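Local coordinates for protein D-alanyl transferase DltD (Enterococcus faecalis, PDB 6O93) that probably transfers D-alanine to lipoteichoic acid during cell wall biogenesis at the membrane of this Gram-positive bacterium, at residues A[141-144]-A[145-148]; A[379-382]-A[383-386]; A[385-388]-A[389-392]. All coordinates share one frame; numbering follows the deposited sequence.

Overall arrangement
Followed from the N terminus, the chain first meets interaction 1, a single stretch within helix 139-148, where residues one turn apart pack together. More than two hundred residues later, beyond the last strand of the parallel sheet and helix 352-367, it reaches interaction 2, a 3-10 turn that leads into the short helix 385-388. Interaction 3 begins on that helix, shares Thr-385 and Asp-386 with interaction 2, and carries the chain into its C-terminal tail. The three lie in series; none closes a long loop or nests within another. Tyr-143 stacks on Tyr-383, tying helix 139-148 to the C-terminal segment around helix 385-388, where Phe-382 meets Trp-387 edge-to-face.

Interaction 1. Residues A[141-144]-A[145-148]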
# COMPACT_ATOMS: atom_id res chain seq x y z
N ASP A 141 17.47 -7.69 -6.08
CA ASP A 141 17.08 -9.09 -6.29
C ASP A 141 17.62 -9.97 -5.18
O ASP A 141 16.94 -10.90 -4.73
CB ASP A 141 17.59 -9.57 -7.65
CG ASP A 141 16.89 -8.90 -8.81
OD1 ASP A 141 15.66 -8.72 -8.74
OD2 ASP A 141 17.58 -8.54 -9.78
N GLN A 142 18.85 -9.70 -4.73
CA GLN A 142 19.43 -10.50 -3.66
C GLN A 142 18.75 -10.22 -2.33
O GLN A 142 18.59 -11.14 -1.51
CB GLN A 142 20.93 -10.23 -3.57
CG GLN A 142 21.68 -10.51 -4.86
CD GLN A 142 23.18 -10.40 -4.71
OE1 GLN A 142 23.76 -9.32 -4.85
NE2 GLN A 142 23.83 -11.52 -4.41
N TYR A 143 18.35 -8.97 -2.08
CA TYR A 143 17.62 -8.67 -0.86
C TYR A 143 16.26 -9.36 -0.85
O TYR A 143 15.85 -9.93 0.17
CB TYR A 143 17.46 -7.16 -0.68
CG TYR A 143 16.64 -6.82 0.54
CD1 TYR A 143 17.22 -6.77 1.80
CD2 TYR A 143 15.27 -6.58 0.44
CE1 TYR A 143 16.47 -6.47 2.92
CE2 TYR A 143 14.51 -6.28 1.56
CZ TYR A 143 15.12 -6.23 2.80
OH TYR A 143 14.37 -5.94 3.91
N LEU A 144 15.55 -9.32 -1.98
CA LEU A 144 14.28 -10.03 -2.08
C LEU A 144 14.47 -11.51 -1.80
O LEU A 144 13.70 -12.12 -1.05
CB LEU A 144 13.66 -9.82 -3.46
CG LEU A 144 13.00 -8.47 -3.73
CD1 LEU A 144 12.60 -8.38 -5.19
CD2 LEU A 144 11.78 -8.28 -2.83
N ALA A 145 15.49 -12.12 -2.41
CA ALA A 145 15.76 -13.53 -2.19
C ALA A 145 15.99 -13.82 -0.71
O ALA A 145 15.43 -14.78 -0.16
CB ALA A 145 16.97 -13.97 -3.02
N GLN A 146 16.82 -13.01 -0.05
CA GLN A 146 17.11 -13.22 1.36
C GLN A 146 15.84 -13.18 2.20
O GLN A 146 15.61 -14.04 3.05
CB GLN A 146 18.12 -12.18 1.85
CG GLN A 146 18.48 -12.28 3.33
CD GLN A 146 17.56 -11.44 4.22
OE1 GLN A 146 16.89 -11.97 5.11
NE2 GLN A 146 17.55 -10.13 3.99
N ARG A 147 14.99 -12.17 1.97
CA ARG A 147 13.78 -12.02 2.77
C ARG A 147 12.80 -13.16 2.52
O ARG A 147 12.21 -13.70 3.46
CB ARG A 147 13.12 -10.68 2.49
CG ARG A 147 13.93 -9.47 2.94
CD ARG A 147 13.90 -9.28 4.45
NE ARG A 147 12.57 -8.93 4.93
CZ ARG A 147 11.90 -9.57 5.89
NH1 ARG A 147 12.43 -10.61 6.53
NH2 ARG A 147 10.69 -9.15 6.24
N LEU A 148 12.62 -13.54 1.25
CA LEU A 148 11.62 -14.56 0.92
C LEU A 148 11.93 -15.89 1.60
O LEU A 148 11.02 -16.60 2.01
CB LEU A 148 11.53 -14.73 -0.59
CG LEU A 148 10.93 -13.58 -1.39
CD1 LEU A 148 10.88 -13.93 -2.86
CD2 LEU A 148 9.54 -13.22 -0.88
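Arg-147 lays its aliphatic chain along the ring of Tyr-143, one helical turn earlier, and the two side chains run side by side in the same direction. CG of Arg-147 makes the contact with the ring face, 3.7 Å from the centroid of the Tyr-143 ring and displaced toward its rim, a CH-pi contact. The tyrosine chi1 of 177° sets CG beside the carbonyl carbon, which extends the ring along the next turn; bends at chi2 and chi3 then carry the arginine past the phenol, its CD 3.4 Å from Tyr-143 OH. The guanidinium does not stack on the ring, for the two planes stand 54° apart. Asp-275 holds both polar ends, through a hydrogen bond with Tyr-143 OH and a salt bridge with Arg-147 NE. Gln-146 approaches obliquely, its NE2 4.0 Å from Tyr-143 CE1, while its OE1 is hydrogen-bonded to Lys-150. Beneath these side chains run regular i to i+4 alpha-helical bonds, such as Arg-147 N to Tyr-143 O at 3.0 Å. Elsewhere along helix 139-148, Ala-145 and Leu-148 pack on Leu-164 of helix 158-168, while Leu-144 touches Trp-130 of helix 124-132 and shares Leu-81 of helix 80-90 with Arg-147.

Interaction 2. Residues A[379-382]-A[383-386]; sequences DDRF and YQTD
Tyr-383 and Gln-384 each set CG beside the backbone N and anti to the carbonyl carbon (chi1 -77° and -64°), which turns both side chains back over the 3-10 turn that begins at Asp-380. Tyr-383 thereby brings CD2 to 3.4 Å from Asp-380 O, and its ring crosses the Asp-380 side chain obliquely. Gln-384 runs extended alongside Arg-381, its CG 3.5 Å from Arg-381 O. The turn is bonded i to i+3: Tyr-383 N reaches Asp-380 O at 2.9 Å, and Gln-384 N reaches Arg-381 O. Its start is fixed by an Asx turn, in which Asp-379 OD1 accepts from Arg-381 N on the anti side, tilted out of the carboxylate plane. The same carboxylate is gripped side-on by the arginine, NE to OD1 and NH2 to OD2, in a two-nitrogen salt bridge that is closest at Arg-381 NH2 to Asp-379 OD2, 2.7 Å, so OD1 serves two donors. Gln-384 takes the N-cap position of helix 385-388, while Tyr-383 rests on helix 272-285 and its hydroxyl bonds to Glu-281. A water joins the turn to the new helix, lying 2.7 Å from Arg-381 O and 2.8 Å from Asp-386 OD1.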
# COMPACT_ATOMS: atom_id res chain seq x y z
N ASP A 379 20.29 4.19 -2.97
CA ASP A 379 21.44 3.78 -2.17
C ASP A 379 21.13 2.41 -1.58
O ASP A 379 20.28 2.30 -0.69
CB ASP A 379 21.74 4.81 -1.08
CG ASP A 379 23.07 4.57 -0.39
OD1 ASP A 379 23.53 3.41 -0.37
OD2 ASP A 379 23.65 5.54 0.12
N ASP A 380 21.81 1.37 -2.07
CA ASP A 380 21.52 0.01 -1.63
C ASP A 380 21.76 -0.18 -0.14
O ASP A 380 21.25 -1.14 0.44
CB ASP A 380 22.38 -0.99 -2.41
CG ASP A 380 22.02 -1.04 -3.88
OD1 ASP A 380 20.85 -0.79 -4.22
OD2 ASP A 380 22.92 -1.35 -4.69
N ARG A 381 22.53 0.71 0.49
CA ARG A 381 22.83 0.55 1.91
C ARG A 381 21.59 0.67 2.78
O ARG A 381 21.63 0.27 3.95
CB ARG A 381 23.90 1.57 2.32
CG ARG A 381 25.21 1.38 1.56
CD ARG A 381 26.24 2.45 1.89
NE ARG A 381 25.76 3.79 1.57
CZ ARG A 381 26.52 4.88 1.58
NH1 ARG A 381 27.81 4.79 1.88
NH2 ARG A 381 26.00 6.06 1.28
N PHE A 382 20.49 1.19 2.25
CA PHE A 382 19.23 1.20 2.99
C PHE A 382 18.62 -0.19 3.13
O PHE A 382 17.64 -0.34 3.87
CB PHE A 382 18.23 2.14 2.31
CG PHE A 382 18.48 3.60 2.57
CD1 PHE A 382 18.16 4.17 3.79
CD2 PHE A 382 19.04 4.41 1.59
CE1 PHE A 382 18.38 5.51 4.04
CE2 PHE A 382 19.27 5.76 1.83
CZ PHE A 382 18.94 6.31 3.06
N TYR A 383 19.17 -1.20 2.46
CA TYR A 383 18.77 -2.58 2.68
C TYR A 383 19.37 -3.18 3.95
O TYR A 383 18.87 -4.20 4.43
CB TYR A 383 19.19 -3.46 1.50
CG TYR A 383 18.33 -3.35 0.25
CD1 TYR A 383 16.95 -3.43 0.32
CD2 TYR A 383 18.92 -3.18 -1.00
CE1 TYR A 383 16.17 -3.34 -0.83
CE2 TYR A 383 18.16 -3.08 -2.14
CZ TYR A 383 16.78 -3.16 -2.05
OH TYR A 383 16.02 -3.07 -3.19
N GLN A 384 20.42 -2.57 4.48
CA GLN A 384 21.23 -3.20 5.51
C GLN A 384 20.55 -3.17 6.87
O GLN A 384 19.71 -2.31 7.16
CB GLN A 384 22.60 -2.53 5.59
CG GLN A 384 23.43 -2.66 4.33
CD GLN A 384 24.75 -1.91 4.41
OE1 GLN A 384 25.02 -1.22 5.39
NE2 GLN A 384 25.57 -2.05 3.38
N THR A 385 20.95 -4.12 7.72
CA THR A 385 20.40 -4.20 9.07
C THR A 385 20.70 -2.94 9.88
O THR A 385 19.90 -2.56 10.75
CB THR A 385 20.96 -5.43 9.79
OG1 THR A 385 20.47 -6.62 9.15
CG2 THR A 385 20.55 -5.44 11.26
N ASP A 386 21.84 -2.29 9.64
CA ASP A 386 22.18 -1.11 10.42
C ASP A 386 21.22 0.04 10.13
O ASP A 386 21.02 0.91 11.00
CB ASP A 386 23.63 -0.69 10.17
CG ASP A 386 23.90 -0.29 8.73
OD1 ASP A 386 23.10 -0.64 7.84
OD2 ASP A 386 24.94 0.37 8.49
O HOH W 1 22.94 1.47 6.03

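Interaction 3. Residues A[385-388]-A[389-392]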
# COMPACT_ATOMS: atom_id res chain seq x y z
N THR A 385 20.95 -4.12 7.72
CA THR A 385 20.40 -4.20 9.07
C THR A 385 20.70 -2.94 9.88
O THR A 385 19.90 -2.56 10.75
CB THR A 385 20.96 -5.43 9.79
OG1 THR A 385 20.47 -6.62 9.15
CG2 THR A 385 20.55 -5.44 11.26
N ASP A 386 21.84 -2.29 9.64
CA ASP A 386 22.18 -1.11 10.42
C ASP A 386 21.22 0.04 10.13
O ASP A 386 21.02 0.91 11.00
CB ASP A 386 23.63 -0.69 10.17
CG ASP A 386 23.90 -0.29 8.73
OD1 ASP A 386 23.10 -0.64 7.84
OD2 ASP A 386 24.94 0.37 8.49
N TRP A 387 20.60 0.07 8.95
CA TRP A 387 19.55 1.06 8.72
C TRP A 387 18.23 0.62 9.32
O TRP A 387 17.50 1.44 9.89
CB TRP A 387 19.37 1.33 7.22
CG TRP A 387 18.19 2.22 6.97
CD1 TRP A 387 16.99 1.87 6.42
CD2 TRP A 387 18.08 3.61 7.31
NE1 TRP A 387 16.15 2.95 6.39
CE2 TRP A 387 16.80 4.03 6.93
CE3 TRP A 387 18.95 4.53 7.90
CZ2 TRP A 387 16.36 5.34 7.10
CZ3 TRP A 387 18.52 5.84 8.07
CH2 TRP A 387 17.23 6.23 7.68
N GLN A 388 17.90 -0.67 9.21
CA GLN A 388 16.69 -1.18 9.85
C GLN A 388 16.70 -0.88 11.34
O GLN A 388 15.65 -0.60 11.93
CB GLN A 388 16.57 -2.69 9.61
CG GLN A 388 16.48 -3.08 8.15
CD GLN A 388 16.57 -4.58 7.94
OE1 GLN A 388 16.24 -5.37 8.83
NE2 GLN A 388 17.05 -4.98 6.77
N GLN A 389 17.87 -0.92 11.96
CA GLN A 389 18.01 -0.71 13.39
C GLN A 389 18.49 0.69 13.74
O GLN A 389 18.79 0.96 14.91
CB GLN A 389 18.99 -1.74 13.98
CG GLN A 389 18.55 -3.18 13.78
CD GLN A 389 17.23 -3.49 14.46
OE1 GLN A 389 17.06 -3.23 15.65
NE2 GLN A 389 16.29 -4.05 13.70
N GLN A 390 18.55 1.60 12.77
CA GLN A 390 19.08 2.93 13.02
C GLN A 390 18.12 3.75 13.87
O GLN A 390 16.92 3.80 13.59
CB GLN A 390 19.36 3.65 11.70
CG GLN A 390 19.87 5.07 11.85
CD GLN A 390 21.18 5.15 12.61
OE1 GLN A 390 22.13 4.43 12.32
NE2 GLN A 390 21.23 6.05 13.59
N ASN A 391 18.66 4.39 14.89
CA ASN A 391 17.87 5.32 15.70
C ASN A 391 17.74 6.64 14.95
O ASN A 391 18.75 7.24 14.59
CB ASN A 391 18.53 5.54 17.05
CG ASN A 391 17.61 6.21 18.04
OD1 ASN A 391 17.02 7.25 17.75
ND2 ASN A 391 17.45 5.59 19.21
N PRO A 392 16.52 7.12 14.69
CA PRO A 392 16.37 8.31 13.84
C PRO A 392 16.59 9.64 14.55
O PRO A 392 16.46 10.68 13.90
CB PRO A 392 14.92 8.19 13.35
CG PRO A 392 14.22 7.49 14.45
CD PRO A 392 15.22 6.52 15.03
O HOH W 2 22.31 1.29 13.25
O HOH W 3 16.45 -5.67 11.42
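Gln-390 packs its aliphatic part against Trp-387, three residues earlier, and its chain can be followed outward atom by atom. CB lies 3.3 Å from Asp-386 O and also touches the indole, at 3.9 Å from Trp-387 CE3. CG, anti to the backbone N (chi1 178°), continues past the six-membered ring, within packing distance of both CE3 and CZ3 of Trp-387. A bend at chi2 then turns the amide aside, so that the two side chains cross at about a right angle while the ring and amide planes differ by 30°. At the tip the two ends of the amide have separate tasks. Gln-390 OE1 receives a long bond of 3.3 Å from a water that also donates to Asp-386 O, whereas Gln-390 NE2 donates to Asn-391 O at 2.9 Å, the acceptor lying close to the amide plane. The glutamine thus links the last turn of the helix to the extended chain that follows.

A second water bridges two neighbouring side chains, donating to Gln-388 OE1 and accepting from Gln-389 NE2; Gln-388 NE2 is itself hydrogen-bonded to Tyr-383 O. CG of Gln-389 runs alongside Thr-385 and meets its CG2 at 3.9 Å. Trp-387 is held from elsewhere: its NE1 bonds to Gln-322, Lys-318 makes a cation-pi contact with the ring, and the same lysine reaches the carbonyl oxygens of Trp-387 and Gln-390.

The backbone shows how the helix stops. Gln-389 N still bonds to Thr-385 O in the i to i+4 manner, at 2.9 Å, but Gln-390 N turns to Trp-387 O. This shift to i to i+3 bonding makes a 3-10-like turn such as often ends an alpha-helix at its C terminus, here closing a one-turn helix in the tail of the chain.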